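Local coordinates for fibronectin type III domain-containing protein (Simiduia agarivorans, PDB 6P2K), which probably hydrolyses beta-glucan backbones such as that of xyloglucan, as a glycoside hydrolase family 74 enzyme whose catalytic part is built from seven-bladed beta-propellers, at residues 361-365 and 366-370; 662-665 and 666-670; 671-674 and 675-679. All coordinates share one frame; numbering follows the deposited sequence.

Interaction 1: 361-365 and 366-370; sequences SHNSG and NNSYS
A surface beta hairpin, formed by strands 358-363 and 368-373 at one edge of a four-stranded antiparallel propeller blade, brings His-362 against Asn-367 and Tyr-369. The imidazole NE2 of His-362 donates to OD1 of Asn-367 at 3.1 Å, with the acceptor close to the ring plane. The amide stands almost upright against the imidazole, their planes 84° apart, and meets its edge. CD2 of the same ring lies over one face of the Tyr-369 ring, 3.6 Å from CZ and displaced toward the rim, while the two ring planes are inclined obliquely at 38°. With CG anti to the backbone N (chi1 -179°), His-362 can reach both partners at once. The phenol hydroxyl of Tyr-369 is hydrogen-bonded to Glu-294 and Arg-347, which hold the far end of that ring. At the turn, Asn-367 and Ser-368 both face Asn-363, a G1 beta bulge, and Asn-367 takes the positive phi that such a bulge needs. Asn-363 N gives a straight bond to Ser-368 O at 2.9 Å, whereas Asn-363 O receives weak bonds from the amides of Asn-366 and Ser-368. On the sheet face that carries Ser-361, Asn-363 and Ser-368, CG of Asn-363 packs on CB of Asn-366 at 3.4 Å. Farther from the turn, Ser-361 and Ser-370 form a hydrogen-bonded pair, and OG of Ser-370 bonds to Lys-508 of a second subunit.

Interaction 2: 662-665 and 666-670; sequences KIFT and PADAM
A capping box starts helix 666-672 directly after the edge strand 661-664, with Thr-665 as N-cap and Asp-668 as its partner three residues on. The backbone N of Thr-665 donates to OD2 of Asp-668 at 3.0 Å, approaching from above the carboxylate plane with an N-H...O angle of 136°. In return Asp-668 N gives OG1 of Thr-665 a weak but fairly straight bond of 3.3 Å. The threonine hydroxyl can serve because chi1 of 66° sets OG1 between the backbone N and the carbonyl carbon, turned to the first turn of the helix. Ala-669 N then bonds to Thr-665 O at 3.0 Å, and Pro-666, which has no N-H to offer, fills the first helical position. Beneath the box, the buried ring of Phe-664 lies alongside Asp-668, running the other way: its CE1 is 3.4 Å from Asp-668 CB, and CZ reaches CA of Ala-669 at 3.6 Å. Trp-731 stacks on this ring, and Phe-719 meets it at an inclined angle, so that the helix start is joined to the neighbouring blade. An alanine in place of Phe-664 would probably leave Trp-731 without its stacking partner and open a gap beside CB of Asp-668 and CA of Ala-669. Ile-663 and Phe-664 together face Ile-650 in a classic beta bulge at the end of the strand. The reciprocal bonds give an acceptor to the N-cap amide and to that of Asp-668 in the first turn, and the carboxylate near the helix N-terminus is likely to be stabilised in its charged form.

Interaction 3: 671-674 and 675-679; sequences AVRP and TSNLV
Round the turn that follows helix 666-672, Asn-677 folds back over Arg-673 and Pro-674. The second segment begins at Thr-675, whose CB lies 3.7 Å from the carbonyl carbon of Pro-674 as the chain bends into a short 3-10 turn. Ser-676 comes next and touches only lightly, its OG 4.1 Å from CB of Pro-674. Asn-677 carries most of the contact. Its backbone N donates to Pro-674 O at 3.0 Å, the bond of a 3-10 turn, and its ND2 donates to the same oxygen at 2.8 Å. The two donors use that oxygen differently: the amide side chain lies in the carbonyl plane on a lone pair, whereas the backbone N stands 36° above the plane. This turn links helix 666-672 to the loop before helix 681-684 and lies against strand 714-723 of a propeller blade, where Tyr-716 touches Thr-675 and Leu-678 and its OH bonds to Arg-673 O. With CG beside the backbone N (chi1 -66°), the Asn-677 side chain turns back to Pro-674; the two bonds grip Pro-674 O, and the ND2 bond, with the stack on the guanidinium, would limit rotation of the carboxamide. CB of Asn-677 sits over the centre of one guanidinium face, 3.8 Å from CZ of Arg-673, and the amide and guanidinium planes are stacked 20° apart. The arginine chain runs extended from CG to NE, which carries its head beneath Asn-677, while NH1 forms a salt bridge with Asp-733. Leu-678, whose N bonds back to Thr-675 O, brings CD2 obliquely to 4.1 Å from NH2 of Arg-673.

How the interactions relate
Interactions 2 and 3 share helix 666-672, one at its start and the other just past its end; their centres are about 13 Å apart, and Met-670 CE touches Thr-675 CG2 at 3.7 Å. Strand 714-723 lies beside both, through Phe-719 and Tyr-716. Interaction 1 belongs to a different blade, with its centre about 60 Å from that of interaction 2, on the opposite side of the chain's centre. Only interaction 2 includes buried residues, and there aromatic packing backs the polar cap. The surface contacts rely on asparagine amides, together with a histidine-tyrosine pair in 361-370 and a guanidinium in 671-679.

Interaction 1: 361-365 and 366-370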
loop_
_atom_site.group_PDB
_atom_site.type_symbol
_atom_site.label_atom_id
_atom_site.label_comp_id
_atom_site.label_asym_id
_atom_site.label_seq_id
_atom_site.Cartn_x
_atom_site.Cartn_y
_atom_site.Cartn_z
ATOM N N SER B 361 19.770 -41.593 -9.450
ATOM C CA SER B 361 20.455 -42.174 -10.592
ATOM C C SER B 361 21.935 -41.814 -10.524
ATOM O O SER B 361 22.330 -40.832 -9.892
ATOM C CB SER B 361 19.842 -41.694 -11.909
ATOM O OG SER B 361 19.707 -40.284 -11.927
ATOM N N HIS B 362 22.755 -42.631 -11.174
ATOM C CA HIS B 362 24.201 -42.519 -11.072
ATOM C C HIS B 362 24.805 -42.217 -12.436
ATOM O O HIS B 362 24.416 -42.814 -13.446
ATOM C CB HIS B 362 24.811 -43.803 -10.500
ATOM C CG HIS B 362 26.298 -43.745 -10.338
ATOM N ND1 HIS B 362 27.152 -44.622 -10.973
ATOM C CD2 HIS B 362 27.084 -42.914 -9.612
ATOM C CE1 HIS B 362 28.399 -44.333 -10.645
ATOM N NE2 HIS B 362 28.386 -43.300 -9.821
ATOM N N ASN B 363 25.752 -41.281 -12.453
ATOM C CA ASN B 363 26.544 -40.965 -13.637
ATOM C C ASN B 363 27.928 -41.571 -13.432
ATOM O O ASN B 363 28.683 -41.128 -12.561
ATOM C CB ASN B 363 26.620 -39.453 -13.848
ATOM C CG ASN B 363 27.236 -39.075 -15.188
ATOM O OD1 ASN B 363 27.886 -39.889 -15.847
ATOM N ND2 ASN B 363 27.032 -37.827 -15.595
ATOM N N SER B 364 28.265 -42.579 -14.241
ATOM C CA SER B 364 29.485 -43.343 -13.994
ATOM C C SER B 364 30.746 -42.587 -14.413
ATOM O O SER B 364 31.772 -42.667 -13.727
ATOM C CB SER B 364 29.408 -44.697 -14.702
ATOM O OG SER B 364 29.522 -44.559 -16.106
ATOM N N GLY B 365 30.696 -41.845 -15.525
ATOM C CA GLY B 365 31.854 -41.107 -16.010
ATOM C C GLY B 365 32.083 -39.860 -15.182
ATOM O O GLY B 365 32.988 -39.057 -15.448
ATOM N N ASN B 366 31.255 -39.717 -14.154
ATOM C CA ASN B 366 31.200 -38.567 -13.262
ATOM C C ASN B 366 31.193 -38.947 -11.782
ATOM O O ASN B 366 31.697 -38.167 -10.967
ATOM C CB ASN B 366 29.937 -37.752 -13.584
ATOM C CG ASN B 366 29.936 -36.372 -12.947
ATOM O OD1 ASN B 366 30.204 -36.203 -11.765
ATOM N ND2 ASN B 366 29.610 -35.367 -13.752
ATOM N N ASN B 367 30.663 -40.117 -11.403
ATOM C CA ASN B 367 30.439 -40.500 -9.999
ATOM C C ASN B 367 29.549 -39.488 -9.277
ATOM O O ASN B 367 29.754 -39.171 -8.101
ATOM C CB ASN B 367 31.746 -40.705 -9.235
ATOM C CG ASN B 367 31.551 -41.566 -7.993
ATOM O OD1 ASN B 367 30.796 -42.540 -8.019
ATOM N ND2 ASN B 367 32.220 -41.208 -6.905
ATOM N N SER B 368 28.538 -38.996 -9.981
ATOM C CA SER B 368 27.560 -38.085 -9.418
ATOM C C SER B 368 26.211 -38.782 -9.308
ATOM O O SER B 368 25.880 -39.671 -10.103
ATOM C CB SER B 368 27.429 -36.817 -10.268
ATOM O OG SER B 368 26.804 -37.085 -11.514
ATOM N N TYR B 369 25.443 -38.372 -8.307
ATOM C CA TYR B 369 24.117 -38.907 -8.051
ATOM C C TYR B 369 23.087 -37.802 -8.236
ATOM O O TYR B 369 23.320 -36.653 -7.851
ATOM C CB TYR B 369 24.024 -39.494 -6.639
ATOM C CG TYR B 369 24.855 -40.743 -6.454
ATOM C CD1 TYR B 369 26.194 -40.663 -6.100
ATOM C CD2 TYR B 369 24.302 -42.002 -6.644
ATOM C CE1 TYR B 369 26.958 -41.803 -5.935
ATOM C CE2 TYR B 369 25.057 -43.148 -6.481
ATOM C CZ TYR B 369 26.386 -43.044 -6.126
ATOM O OH TYR B 369 27.146 -44.180 -5.961
ATOM N N SER B 370 21.955 -38.155 -8.835
ATOM C CA SER B 370 20.871 -37.216 -9.108
ATOM C C SER B 370 19.632 -37.710 -8.367
ATOM O O SER B 370 18.994 -38.681 -8.786
ATOM C CB SER B 370 20.624 -37.094 -10.609
ATOM O OG SER B 370 19.674 -36.081 -10.886
#

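Interaction 2: 662-665 and 666-670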
loop_
_atom_site.group_PDB
_atom_site.type_symbol
_atom_site.label_atom_id
_atom_site.label_comp_id
_atom_site.label_asym_id
_atom_site.label_seq_id
_atom_site.Cartn_x
_atom_site.Cartn_y
_atom_site.Cartn_z
ATOM N N LYS B 662 -29.648 -47.156 22.999
ATOM C CA LYS B 662 -28.649 -47.869 22.211
ATOM C C LYS B 662 -29.129 -48.010 20.771
ATOM O O LYS B 662 -30.254 -48.459 20.530
ATOM C CB LYS B 662 -28.402 -49.254 22.812
ATOM C CG LYS B 662 -27.041 -49.463 23.447
ATOM C CD LYS B 662 -26.813 -50.925 23.805
ATOM C CE LYS B 662 -27.062 -51.180 25.282
ATOM N NZ LYS B 662 -26.251 -52.316 25.798
ATOM N N ILE B 663 -28.285 -47.641 19.805
ATOM C CA ILE B 663 -28.685 -47.770 18.404
ATOM C C ILE B 663 -27.635 -48.494 17.565
ATOM O O ILE B 663 -27.895 -48.831 16.406
ATOM C CB ILE B 663 -29.015 -46.400 17.780
ATOM C CG1 ILE B 663 -27.780 -45.503 17.742
ATOM C CG2 ILE B 663 -30.171 -45.735 18.519
ATOM C CD1 ILE B 663 -27.925 -44.311 16.811
ATOM N N PHE B 664 -26.448 -48.740 18.122
ATOM C CA PHE B 664 -25.470 -49.559 17.412
ATOM C C PHE B 664 -24.513 -50.198 18.404
ATOM O O PHE B 664 -23.940 -49.507 19.251
ATOM C CB PHE B 664 -24.688 -48.747 16.374
ATOM C CG PHE B 664 -24.185 -49.575 15.223
ATOM C CD1 PHE B 664 -25.070 -50.296 14.437
ATOM C CD2 PHE B 664 -22.833 -49.644 14.938
ATOM C CE1 PHE B 664 -24.616 -51.063 13.377
ATOM C CE2 PHE B 664 -22.372 -50.409 13.881
ATOM C CZ PHE B 664 -23.268 -51.121 13.099
ATOM N N THR B 665 -24.334 -51.507 18.282
ATOM C CA THR B 665 -23.495 -52.314 19.154
ATOM C C THR B 665 -22.552 -53.158 18.315
ATOM O O THR B 665 -22.721 -53.276 17.097
ATOM C CB THR B 665 -24.362 -53.223 20.039
ATOM O OG1 THR B 665 -25.035 -54.181 19.212
ATOM C CG2 THR B 665 -25.390 -52.408 20.806
ATOM N N PRO B 666 -21.528 -53.755 18.935
ATOM C CA PRO B 666 -20.693 -54.717 18.194
ATOM C C PRO B 666 -21.483 -55.844 17.548
ATOM O O PRO B 666 -21.102 -56.311 16.467
ATOM C CB PRO B 666 -19.737 -55.244 19.272
ATOM C CG PRO B 666 -19.607 -54.111 20.226
ATOM C CD PRO B 666 -20.948 -53.426 20.250
ATOM N N ALA B 667 -22.570 -56.301 18.177
ATOM C CA ALA B 667 -23.390 -57.340 17.563
ATOM C C ALA B 667 -24.032 -56.844 16.273
ATOM O O ALA B 667 -24.084 -57.574 15.275
ATOM C CB ALA B 667 -24.457 -57.819 18.545
ATOM N N ASP B 668 -24.532 -55.606 16.275
ATOM C CA ASP B 668 -25.092 -55.032 15.055
ATOM C C ASP B 668 -24.036 -54.925 13.962
ATOM O O ASP B 668 -24.322 -55.174 12.785
ATOM C CB ASP B 668 -25.693 -53.656 15.338
ATOM C CG ASP B 668 -26.744 -53.682 16.424
ATOM O OD1 ASP B 668 -27.497 -54.675 16.501
ATOM O OD2 ASP B 668 -26.820 -52.702 17.195
ATOM N N ALA B 669 -22.811 -54.546 14.334
ATOM C CA ALA B 669 -21.745 -54.413 13.348
ATOM C C ALA B 669 -21.389 -55.762 12.731
ATOM O O ALA B 669 -21.177 -55.860 11.516
ATOM C CB ALA B 669 -20.516 -53.771 13.991
ATOM N N MET B 670 -21.326 -56.814 13.550
ATOM C CA MET B 670 -20.973 -58.129 13.026
ATOM C C MET B 670 -22.083 -58.708 12.161
ATOM O O MET B 670 -21.807 -59.520 11.271
ATOM C CB MET B 670 -20.636 -59.077 14.174
ATOM C CG MET B 670 -19.349 -58.714 14.899
ATOM S SD MET B 670 -18.890 -59.916 16.157
ATOM C CE MET B 670 -18.849 -61.421 15.189
#

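Interaction 3: 671-674 and 675-679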
loop_
_atom_site.group_PDB
_atom_site.type_symbol
_atom_site.label_atom_id
_atom_site.label_comp_id
_atom_site.label_asym_id
_atom_site.label_seq_id
_atom_site.Cartn_x
_atom_site.Cartn_y
_atom_site.Cartn_z
ATOM N N ALA B 671 -23.334 -58.308 12.402
ATOM C CA ALA B 671 -24.429 -58.753 11.548
ATOM C C ALA B 671 -24.424 -58.024 10.208
ATOM O O ALA B 671 -24.660 -58.640 9.164
ATOM C CB ALA B 671 -25.767 -58.552 12.259
ATOM N N VAL B 672 -24.153 -56.716 10.219
ATOM C CA VAL B 672 -24.151 -55.943 8.981
ATOM C C VAL B 672 -22.886 -56.211 8.170
ATOM O O VAL B 672 -22.920 -56.195 6.934
ATOM C CB VAL B 672 -24.312 -54.447 9.305
ATOM C CG1 VAL B 672 -24.142 -53.589 8.059
ATOM C CG2 VAL B 672 -25.669 -54.191 9.947
ATOM N N ARG B 673 -21.763 -56.478 8.837
ATOM C CA ARG B 673 -20.487 -56.771 8.182
ATOM C C ARG B 673 -19.933 -58.056 8.783
ATOM O O ARG B 673 -19.235 -58.027 9.806
ATOM C CB ARG B 673 -19.507 -55.611 8.344
ATOM C CG ARG B 673 -18.159 -55.806 7.656
ATOM C CD ARG B 673 -17.413 -54.483 7.583
ATOM N NE ARG B 673 -16.038 -54.631 7.118
ATOM C CZ ARG B 673 -15.684 -54.713 5.840
ATOM N NH1 ARG B 673 -16.607 -54.673 4.887
ATOM N NH2 ARG B 673 -14.407 -54.842 5.517
ATOM N N PRO B 674 -20.236 -59.206 8.178
ATOM C CA PRO B 674 -19.762 -60.481 8.729
ATOM C C PRO B 674 -18.244 -60.551 8.759
ATOM O O PRO B 674 -17.555 -59.968 7.918
ATOM C CB PRO B 674 -20.350 -61.522 7.768
ATOM C CG PRO B 674 -21.528 -60.833 7.139
ATOM C CD PRO B 674 -21.122 -59.396 7.017
ATOM N N THR B 675 -17.720 -61.284 9.747
ATOM C CA THR B 675 -16.274 -61.443 9.878
ATOM C C THR B 675 -15.656 -62.083 8.645
ATOM O O THR B 675 -14.433 -62.028 8.481
ATOM C CB THR B 675 -15.941 -62.269 11.121
ATOM O OG1 THR B 675 -16.497 -63.582 10.991
ATOM C CG2 THR B 675 -16.528 -61.609 12.365
ATOM N N SER B 676 -16.472 -62.672 7.772
ATOM C CA SER B 676 -16.020 -63.144 6.473
ATOM C C SER B 676 -15.268 -62.081 5.673
ATOM O O SER B 676 -14.512 -62.435 4.765
ATOM C CB SER B 676 -17.232 -63.644 5.685
ATOM O OG SER B 676 -17.694 -62.635 4.793
ATOM N N ASN B 677 -15.487 -60.798 5.959
ATOM C CA ASN B 677 -14.852 -59.721 5.203
ATOM C C ASN B 677 -13.432 -59.405 5.665
ATOM O O ASN B 677 -12.719 -58.668 4.973
ATOM C CB ASN B 677 -15.705 -58.449 5.288
ATOM C CG ASN B 677 -17.044 -58.609 4.607
ATOM O OD1 ASN B 677 -17.153 -58.457 3.392
ATOM N ND2 ASN B 677 -18.068 -58.946 5.383
ATOM N N LEU B 678 -13.004 -59.949 6.800
ATOM C CA LEU B 678 -11.746 -59.582 7.437
ATOM C C LEU B 678 -10.739 -60.707 7.251
ATOM O O LEU B 678 -10.960 -61.827 7.726
ATOM C CB LEU B 678 -11.963 -59.293 8.919
ATOM C CG LEU B 678 -13.107 -58.319 9.178
ATOM C CD1 LEU B 678 -13.351 -58.218 10.659
ATOM C CD2 LEU B 678 -12.797 -56.951 8.580
ATOM N N VAL B 679 -9.637 -60.403 6.564
ATOM C CA VAL B 679 -8.598 -61.395 6.328
ATOM C C VAL B 679 -7.904 -61.795 7.624
ATOM O O VAL B 679 -7.295 -62.868 7.689
ATOM C CB VAL B 679 -7.588 -60.853 5.297
ATOM C CG1 VAL B 679 -6.695 -59.792 5.927
ATOM C CG2 VAL B 679 -6.760 -61.980 4.700
#